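Local coordinates for conserved exported protein (Bacteroides fragilis, PDB 3CLW) that is of unknown function but probably hydrolyses O-glycosyl compounds, at residues T225-L238 / N269-S281. Residues are numbered along the deposited sequence; the frame is centred on the assembly and turned at random.
Sequences TKILIPEVGDMKYL and NLFNCVAAHDYWS
Glu231 and His277 meet at the C-terminal ends of two adjacent parallel strands, 226-232 and 273-276, whose axes cross at -23°. Followed outward, the Glu231 side chain starts with CB lying 3.7 Å from NE2 of His277; CG then turns aside at a bent chi2 of -92°, which brings the carboxylate back to the imidazole. There CD rests 4.2 Å from CB of Ala275, and OE2 accepts a nearly straight bond from His277 NE2 at 2.8 Å. OE2 lies in the ring plane of His277, and the N-H comes to the anti side of this oxygen, somewhat out of the carboxylate plane; the two planes are 68° apart. OE2 also hydrogen-bonds Ser311 OG, while OE1 forms a salt bridge to Arg69 and a hydrogen bond to Ser182 OG. The other ring nitrogen, ND1, bonds Glu186, and one ring face lies against the carbonyl O of Glu231. Glu231 sits in a beta bulge, where the register shifts by one between Pro230, which follows a cis peptide bond, and Val232; His277 N still reaches Val232 O at 3.0 Å. Leu228, further down, sets CD1 and CD2 each 3.7 Å from CB of Ala275. From the 3-10 segment 235-238 Leu238 CD2 reaches back to Val274 CG1, tip to tip at 3.6 Å. One water joins Met235 N, His277 O, Tyr279 O and Ser281 OG. The polar cluster lies where TIM-barrel enzymes carry their active sites, consistent with a glycosidase pocket. In this barrel 226-232 pairs on its other edge with 178-182, and 273-276 with 307-310. Leu228 and Cys273 pack on Trp309, whereas Ile227, Ile229 and Val274 are covered by helices 204-221 and 251-256.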
ATOM      1  N   THR A 225     -17.626   7.279   4.749  1.00 37.52           N
ATOM      2  CA  THR A 225     -16.543   6.985   3.809  1.00 36.43           C
ATOM      3  C   THR A 225     -15.837   8.265   3.369  1.00 35.78           C
ATOM      4  O   THR A 225     -16.485   9.275   3.182  1.00 35.40           O
ATOM      5  CB  THR A 225     -17.086   6.250   2.521  1.00 36.78           C
ATOM      6  OG1 THR A 225     -17.788   5.042   2.889  1.00 37.81           O
ATOM      7  CG2 THR A 225     -15.951   5.891   1.597  1.00 34.01           C
ATOM      8  N   LYS A 226     -14.518   8.214   3.179  1.00 35.30           N
ATOM      9  CA  LYS A 226     -13.752   9.373   2.786  1.00 34.75           C
ATOM     10  C   LYS A 226     -12.960   9.196   1.496  1.00 34.92           C
ATOM     11  O   LYS A 226     -12.659   8.071   1.070  1.00 34.58           O
ATOM     12  CB  LYS A 226     -12.828   9.778   3.928  1.00 35.78           C
ATOM     13  CG  LYS A 226     -13.552  10.364   5.129  1.00 36.36           C
ATOM     14  CD  LYS A 226     -12.554  10.578   6.221  1.00 40.33           C
ATOM     15  CE  LYS A 226     -13.178  10.669   7.620  1.00 44.22           C
ATOM     16  NZ  LYS A 226     -14.235  11.728   7.793  1.00 44.93           N
ATOM     17  N   ILE A 227     -12.602  10.325   0.886  1.00 34.41           N
ATOM     18  CA  ILE A 227     -12.041  10.367  -0.460  1.00 33.70           C
ATOM     19  C   ILE A 227     -10.532  10.525  -0.394  1.00 34.08           C
ATOM     20  O   ILE A 227     -10.039  11.464   0.231  1.00 34.16           O
ATOM     21  CB  ILE A 227     -12.595  11.566  -1.262  1.00 34.02           C
ATOM     22  CG1 ILE A 227     -14.134  11.586  -1.266  1.00 33.47           C
ATOM     23  CG2 ILE A 227     -12.006  11.594  -2.674  1.00 32.17           C
ATOM     24  CD1 ILE A 227     -14.701  13.012  -1.524  1.00 33.07           C
ATOM     25  N   LEU A 228      -9.814   9.622  -1.066  1.00 33.96           N
ATOM     26  CA  LEU A 228      -8.355   9.619  -1.069  1.00 34.32           C
ATOM     27  C   LEU A 228      -7.796   9.879  -2.456  1.00 34.20           C
ATOM     28  O   LEU A 228      -8.154   9.187  -3.414  1.00 34.59           O
ATOM     29  CB  LEU A 228      -7.797   8.278  -0.528  1.00 34.47           C
ATOM     30  CG  LEU A 228      -6.254   8.184  -0.520  1.00 36.00           C
ATOM     31  CD1 LEU A 228      -5.603   9.227   0.412  1.00 34.76           C
ATOM     32  CD2 LEU A 228      -5.726   6.776  -0.212  1.00 34.49           C
ATOM     33  N   ILE A 229      -6.894  10.862  -2.538  1.00 33.81           N
ATOM     34  CA  ILE A 229      -6.204  11.221  -3.778  1.00 33.19           C
ATOM     35  C   ILE A 229      -4.761  11.540  -3.413  1.00 33.57           C
ATOM     36  O   ILE A 229      -4.463  11.706  -2.254  1.00 33.91           O
ATOM     37  CB  ILE A 229      -6.917  12.451  -4.481  1.00 33.15           C
ATOM     38  CG1 ILE A 229      -6.933  13.666  -3.548  1.00 32.84           C
ATOM     39  CG2 ILE A 229      -8.352  12.075  -4.886  1.00 31.10           C
ATOM     40  CD1 ILE A 229      -6.975  14.998  -4.245  1.00 36.64           C
ATOM     41  N   PRO A 230      -3.866  11.722  -4.400  1.00 34.43           N
ATOM     42  CA  PRO A 230      -4.026  11.507  -5.846  1.00 35.00           C
ATOM     43  C   PRO A 230      -3.477  10.206  -6.409  1.00 35.63           C
ATOM     44  O   PRO A 230      -3.655   9.950  -7.605  1.00 36.56           O
ATOM     45  CB  PRO A 230      -3.259  12.686  -6.438  1.00 34.29           C
ATOM     46  CG  PRO A 230      -2.126  12.885  -5.447  1.00 33.95           C
ATOM     47  CD  PRO A 230      -2.609  12.440  -4.092  1.00 33.37           C
ATOM     48  N   GLU A 231      -2.795   9.400  -5.592  1.00 36.31           N
ATOM     49  CA  GLU A 231      -2.221   8.123  -6.080  1.00 36.71           C
ATOM     50  C   GLU A 231      -1.256   8.341  -7.247  1.00 36.76           C
ATOM     51  O   GLU A 231      -1.220   7.539  -8.213  1.00 36.10           O
ATOM     52  CB  GLU A 231      -3.315   7.126  -6.509  1.00 36.26           C
ATOM     53  CG  GLU A 231      -4.394   6.891  -5.476  1.00 37.44           C
ATOM     54  CD  GLU A 231      -4.103   5.715  -4.540  1.00 38.76           C
ATOM     55  OE1 GLU A 231      -5.062   5.269  -3.856  1.00 39.47           O
ATOM     56  OE2 GLU A 231      -2.936   5.235  -4.487  1.00 37.63           O
ATOM     57  N   VAL A 232      -0.472   9.415  -7.164  1.00 36.52           N
ATOM     58  CA  VAL A 232       0.560   9.657  -8.190  1.00 36.37           C
ATOM     59  C   VAL A 232       1.617   8.528  -8.259  1.00 36.68           C
ATOM     60  O   VAL A 232       2.066   8.014  -7.232  1.00 35.69           O
ATOM     61  CB  VAL A 232       1.240  11.085  -8.083  1.00 36.65           C
ATOM     62  CG1 VAL A 232       0.283  12.204  -8.643  1.00 36.50           C
ATOM     63  CG2 VAL A 232       1.716  11.399  -6.688  1.00 32.51           C
ATOM     64  N   GLY A 233       2.007   8.163  -9.472  1.00 36.65           N
ATOM     65  CA  GLY A 233       2.932   7.046  -9.659  1.00 38.15           C
ATOM     66  C   GLY A 233       4.336   7.241  -9.130  1.00 38.68           C
ATOM     67  O   GLY A 233       5.058   6.278  -8.879  1.00 39.29           O
ATOM     68  N   ASP A 234       4.720   8.500  -8.957  1.00 38.76           N
ATOM     69  CA  ASP A 234       6.069   8.883  -8.544  1.00 38.46           C
ATOM     70  C   ASP A 234       5.894  10.046  -7.571  1.00 38.30           C
ATOM     71  O   ASP A 234       5.121  10.988  -7.851  1.00 39.00           O
ATOM     72  CB  ASP A 234       6.905   9.284  -9.783  1.00 38.95           C
ATOM     73  CG  ASP A 234       8.408   9.451  -9.479  1.00 39.16           C
ATOM     74  OD1 ASP A 234       8.766  10.010  -8.420  1.00 40.10           O
ATOM     75  OD2 ASP A 234       9.239   9.049 -10.323  1.00 38.69           O
ATOM     76  N   MET A 235       6.589   9.989  -6.430  1.00 37.50           N
ATOM     77  CA  MET A 235       6.447  11.028  -5.401  1.00 36.51           C
ATOM     78  C   MET A 235       6.884  12.427  -5.936  1.00 37.64           C
ATOM     79  O   MET A 235       6.613  13.437  -5.314  1.00 37.60           O
ATOM     80  CB  MET A 235       7.232  10.654  -4.130  1.00 36.83           C
ATOM     81  CG  MET A 235       6.606   9.569  -3.229  1.00 36.97           C
ATOM     82  SD  MET A 235       7.839   8.701  -2.193  1.00 30.34           S
ATOM     83  CE  MET A 235       6.763   8.165  -0.873  1.00 37.60           C
ATOM     84  N   LYS A 236       7.538  12.476  -7.095  1.00 37.97           N
ATOM     85  CA  LYS A 236       8.054  13.763  -7.618  1.00 39.04           C
ATOM     86  C   LYS A 236       6.906  14.659  -8.052  1.00 39.28           C
ATOM     87  O   LYS A 236       7.013  15.863  -7.974  1.00 39.10           O
ATOM     88  CB  LYS A 236       9.083  13.586  -8.743  1.00 38.35           C
ATOM     89  CG  LYS A 236       8.494  13.184 -10.067  1.00 40.05           C
ATOM     90  CD  LYS A 236       9.545  12.900 -11.109  1.00 40.63           C
ATOM     91  CE  LYS A 236       8.870  12.358 -12.360  1.00 42.61           C
ATOM     92  NZ  LYS A 236       9.811  12.180 -13.527  1.00 42.38           N
ATOM     93  N   TYR A 237       5.789  14.050  -8.449  1.00 40.08           N
ATOM     94  CA  TYR A 237       4.578  14.785  -8.803  1.00 39.93           C
ATOM     95  C   TYR A 237       3.906  15.472  -7.609  1.00 39.80           C
ATOM     96  O   TYR A 237       2.943  16.203  -7.777  1.00 39.95           O
ATOM     97  CB  TYR A 237       3.616  13.858  -9.520  1.00 39.40           C
ATOM     98  CG  TYR A 237       4.109  13.458 -10.881  1.00 40.07           C
ATOM     99  CD1 TYR A 237       3.927  14.303 -11.991  1.00 40.44           C
ATOM    100  CD2 TYR A 237       4.768  12.240 -11.079  1.00 38.32           C
ATOM    101  CE1 TYR A 237       4.390  13.930 -13.247  1.00 38.92           C
ATOM    102  CE2 TYR A 237       5.215  11.871 -12.321  1.00 38.80           C
ATOM    103  CZ  TYR A 237       5.037  12.717 -13.405  1.00 39.15           C
ATOM    104  OH  TYR A 237       5.492  12.330 -14.653  1.00 40.28           O
ATOM    105  N   LEU A 238       4.395  15.216  -6.402  1.00 39.53           N
ATOM    106  CA  LEU A 238       3.875  15.916  -5.236  1.00 39.79           C
ATOM    107  C   LEU A 238       4.362  17.391  -5.178  1.00 40.35           C
ATOM    108  O   LEU A 238       3.796  18.213  -4.452  1.00 40.39           O
ATOM    109  CB  LEU A 238       4.237  15.173  -3.952  1.00 38.79           C
ATOM    110  CG  LEU A 238       3.558  13.792  -3.763  1.00 37.37           C
ATOM    111  CD1 LEU A 238       3.903  13.212  -2.452  1.00 32.12           C
ATOM    112  CD2 LEU A 238       2.028  13.852  -3.938  1.00 32.44           C
ATOM    113  N   ASN A 269     -15.885  15.565   3.013  1.00 37.39           N
ATOM    114  CA  ASN A 269     -15.720  14.104   2.945  1.00 36.55           C
ATOM    115  C   ASN A 269     -14.366  13.674   2.409  1.00 36.48           C
ATOM    116  O   ASN A 269     -14.149  12.487   2.134  1.00 35.91           O
ATOM    117  CB  ASN A 269     -16.868  13.455   2.166  1.00 35.74           C
ATOM    118  CG  ASN A 269     -18.191  13.670   2.831  1.00 34.95           C
ATOM    119  OD1 ASN A 269     -18.343  13.366   4.012  1.00 32.51           O
ATOM    120  ND2 ASN A 269     -19.166  14.187   2.084  1.00 31.83           N
ATOM    121  N   LEU A 270     -13.466  14.650   2.268  1.00 36.46           N
ATOM    122  CA  LEU A 270     -12.080  14.375   1.908  1.00 36.20           C
ATOM    123  C   LEU A 270     -11.403  13.681   3.072  1.00 36.52           C
ATOM    124  O   LEU A 270     -11.515  14.132   4.216  1.00 37.10           O
ATOM    125  CB  LEU A 270     -11.319  15.661   1.612  1.00 35.80           C
ATOM    126  CG  LEU A 270      -9.855  15.499   1.132  1.00 35.90           C
ATOM    127  CD1 LEU A 270      -9.739  15.133  -0.353  1.00 31.36           C
ATOM    128  CD2 LEU A 270      -9.015  16.775   1.467  1.00 35.73           C
ATOM    129  N   PHE A 271     -10.699  12.591   2.779  1.00 35.93           N
ATOM    130  CA  PHE A 271      -9.745  12.059   3.723  1.00 34.94           C
ATOM    131  C   PHE A 271      -8.534  12.979   3.719  1.00 35.31           C
ATOM    132  O   PHE A 271      -7.894  13.169   2.666  1.00 35.08           O
ATOM    133  CB  PHE A 271      -9.346  10.638   3.327  1.00 34.71           C
ATOM    134  CG  PHE A 271      -8.366  10.002   4.265  1.00 34.38           C
ATOM    135  CD1 PHE A 271      -8.416  10.260   5.647  1.00 34.06           C
ATOM    136  CD2 PHE A 271      -7.416   9.088   3.780  1.00 37.04           C
ATOM    137  CE1 PHE A 271      -7.512   9.644   6.517  1.00 33.62           C
ATOM    138  CE2 PHE A 271      -6.503   8.483   4.653  1.00 32.91           C
ATOM    139  CZ  PHE A 271      -6.549   8.782   6.012  1.00 32.65           C
ATOM    140  N   ASN A 272      -8.210  13.538   4.890  1.00 34.66           N
ATOM    141  CA  ASN A 272      -7.179  14.556   4.991  1.00 35.24           C
ATOM    142  C   ASN A 272      -5.795  13.918   5.012  1.00 34.95           C
ATOM    143  O   ASN A 272      -5.163  13.770   6.066  1.00 35.14           O
ATOM    144  CB  ASN A 272      -7.420  15.469   6.223  1.00 35.81           C
ATOM    145  CG  ASN A 272      -6.375  16.587   6.361  1.00 35.91           C
ATOM    146  OD1 ASN A 272      -5.865  17.114   5.370  1.00 34.24           O
ATOM    147  ND2 ASN A 272      -6.062  16.942   7.603  1.00 34.91           N
ATOM    148  N   CYS A 273      -5.328  13.603   3.812  1.00 34.31           N
ATOM    149  CA  CYS A 273      -4.205  12.699   3.584  1.00 34.06           C
ATOM    150  C   CYS A 273      -3.883  12.755   2.100  1.00 33.41           C
ATOM    151  O   CYS A 273      -4.778  12.807   1.252  1.00 34.16           O
ATOM    152  CB  CYS A 273      -4.589  11.255   3.966  1.00 33.60           C
ATOM    153  SG  CYS A 273      -3.290  10.025   3.776  1.00 34.49           S
ATOM    154  N   VAL A 274      -2.596  12.762   1.789  1.00 33.47           N
ATOM    155  CA  VAL A 274      -2.102  12.693   0.410  1.00 32.49           C
ATOM    156  C   VAL A 274      -1.561  11.265   0.174  1.00 32.69           C
ATOM    157  O   VAL A 274      -0.785  10.754   0.985  1.00 32.71           O
ATOM    158  CB  VAL A 274      -0.969  13.723   0.217  1.00 32.42           C
ATOM    159  CG1 VAL A 274      -0.322  13.624  -1.171  1.00 32.38           C
ATOM    160  CG2 VAL A 274      -1.456  15.124   0.490  1.00 31.99           C
ATOM    161  N   ALA A 275      -1.973  10.639  -0.923  1.00 32.33           N
ATOM    162  CA  ALA A 275      -1.473   9.315  -1.308  1.00 32.93           C
ATOM    163  C   ALA A 275      -0.564   9.373  -2.509  1.00 32.66           C
ATOM    164  O   ALA A 275      -0.941   9.906  -3.555  1.00 33.03           O
ATOM    165  CB  ALA A 275      -2.649   8.326  -1.594  1.00 32.48           C
ATOM    166  N   ALA A 276       0.627   8.809  -2.361  1.00 32.97           N
ATOM    167  CA  ALA A 276       1.532   8.629  -3.495  1.00 33.59           C
ATOM    168  C   ALA A 276       2.237   7.279  -3.407  1.00 33.91           C
ATOM    169  O   ALA A 276       2.308   6.671  -2.336  1.00 33.83           O
ATOM    170  CB  ALA A 276       2.562   9.768  -3.572  1.00 33.95           C
ATOM    171  N   HIS A 277       2.760   6.838  -4.547  1.00 33.80           N
ATOM    172  CA  HIS A 277       3.451   5.552  -4.673  1.00 33.36           C
ATOM    173  C   HIS A 277       4.951   5.711  -4.556  1.00 34.15           C
ATOM    174  O   HIS A 277       5.501   6.764  -4.902  1.00 34.52           O
ATOM    175  CB  HIS A 277       3.057   4.901  -6.002  1.00 32.75           C
ATOM    176  CG  HIS A 277       1.575   4.742  -6.160  1.00 30.55           C
ATOM    177  ND1 HIS A 277       0.981   4.338  -7.334  1.00 29.34           N
ATOM    178  CD2 HIS A 277       0.565   4.986  -5.293  1.00 28.37           C
ATOM    179  CE1 HIS A 277      -0.331   4.311  -7.177  1.00 27.50           C
ATOM    180  NE2 HIS A 277      -0.606   4.667  -5.938  1.00 28.83           N
ATOM    181  N   ASP A 278       5.595   4.670  -4.043  1.00 35.17           N
ATOM    182  CA  ASP A 278       7.051   4.618  -3.815  1.00 36.11           C
ATOM    183  C   ASP A 278       7.892   4.416  -5.076  1.00 36.31           C
ATOM    184  O   ASP A 278       9.117   4.520  -5.025  1.00 37.39           O
ATOM    185  CB  ASP A 278       7.365   3.469  -2.874  1.00 35.21           C
ATOM    186  CG  ASP A 278       6.932   3.748  -1.468  1.00 37.97           C
ATOM    187  OD1 ASP A 278       7.487   4.679  -0.841  1.00 36.12           O
ATOM    188  OD2 ASP A 278       6.051   3.013  -0.982  1.00 39.17           O
ATOM    189  N   TYR A 279       7.251   4.082  -6.185  1.00 35.88           N
ATOM    190  CA  TYR A 279       7.969   3.779  -7.417  1.00 37.19           C
ATOM    191  C   TYR A 279       9.027   4.829  -7.803  1.00 38.17           C
ATOM    192  O   TYR A 279       8.807   6.013  -7.615  1.00 38.66           O
ATOM    193  CB  TYR A 279       6.974   3.605  -8.563  1.00 36.36           C
ATOM    194  CG  TYR A 279       5.992   2.461  -8.358  1.00 36.02           C
ATOM    195  CD1 TYR A 279       6.432   1.122  -8.398  1.00 36.08           C
ATOM    196  CD2 TYR A 279       4.639   2.706  -8.149  1.00 34.26           C
ATOM    197  CE1 TYR A 279       5.550   0.059  -8.221  1.00 36.36           C
ATOM    198  CE2 TYR A 279       3.737   1.647  -7.972  1.00 36.56           C
ATOM    199  CZ  TYR A 279       4.210   0.316  -8.015  1.00 36.11           C
ATOM    200  OH  TYR A 279       3.359  -0.749  -7.864  1.00 35.21           O
ATOM    201  N   TRP A 280      10.166   4.359  -8.327  1.00 39.61           N
ATOM    202  CA  TRP A 280      11.265   5.189  -8.878  1.00 40.28           C
ATOM    203  C   TRP A 280      11.963   6.130  -7.912  1.00 41.02           C
ATOM    204  O   TRP A 280      12.700   7.016  -8.326  1.00 42.82           O
ATOM    205  CB  TRP A 280      10.833   5.933 -10.150  1.00 40.17           C
ATOM    206  CG  TRP A 280       9.938   5.121 -10.981  1.00 39.62           C
ATOM    207  CD1 TRP A 280       8.629   5.382 -11.250  1.00 38.76           C
ATOM    208  CD2 TRP A 280      10.251   3.872 -11.616  1.00 39.84           C
ATOM    209  NE1 TRP A 280       8.096   4.372 -12.027  1.00 40.58           N
ATOM    210  CE2 TRP A 280       9.066   3.428 -12.263  1.00 41.14           C
ATOM    211  CE3 TRP A 280      11.419   3.082 -11.708  1.00 40.51           C
ATOM    212  CZ2 TRP A 280       9.010   2.227 -13.011  1.00 40.81           C
ATOM    213  CZ3 TRP A 280      11.368   1.863 -12.434  1.00 40.02           C
ATOM    214  CH2 TRP A 280      10.165   1.454 -13.081  1.00 41.04           C
ATOM    215  N   SER A 281      11.757   5.943  -6.625  1.00 41.09           N
ATOM    216  CA  SER A 281      12.349   6.841  -5.658  1.00 41.61           C
ATOM    217  C   SER A 281      12.977   6.060  -4.506  1.00 42.00           C
ATOM    218  O   SER A 281      13.341   6.640  -3.485  1.00 41.56           O
ATOM    219  CB  SER A 281      11.315   7.871  -5.149  1.00 42.06           C
ATOM    220  OG  SER A 281      10.246   7.269  -4.405  1.00 41.81           O
TER
HETATM  221  O   HOH W   1     -17.242  11.057   5.344  1.00 40.53           O
HETATM  222  O   HOH W   2      -6.915  12.656   0.071  1.00 32.10           O
HETATM  223  O   HOH W   3       7.834   7.616  -5.754  1.00 37.07           O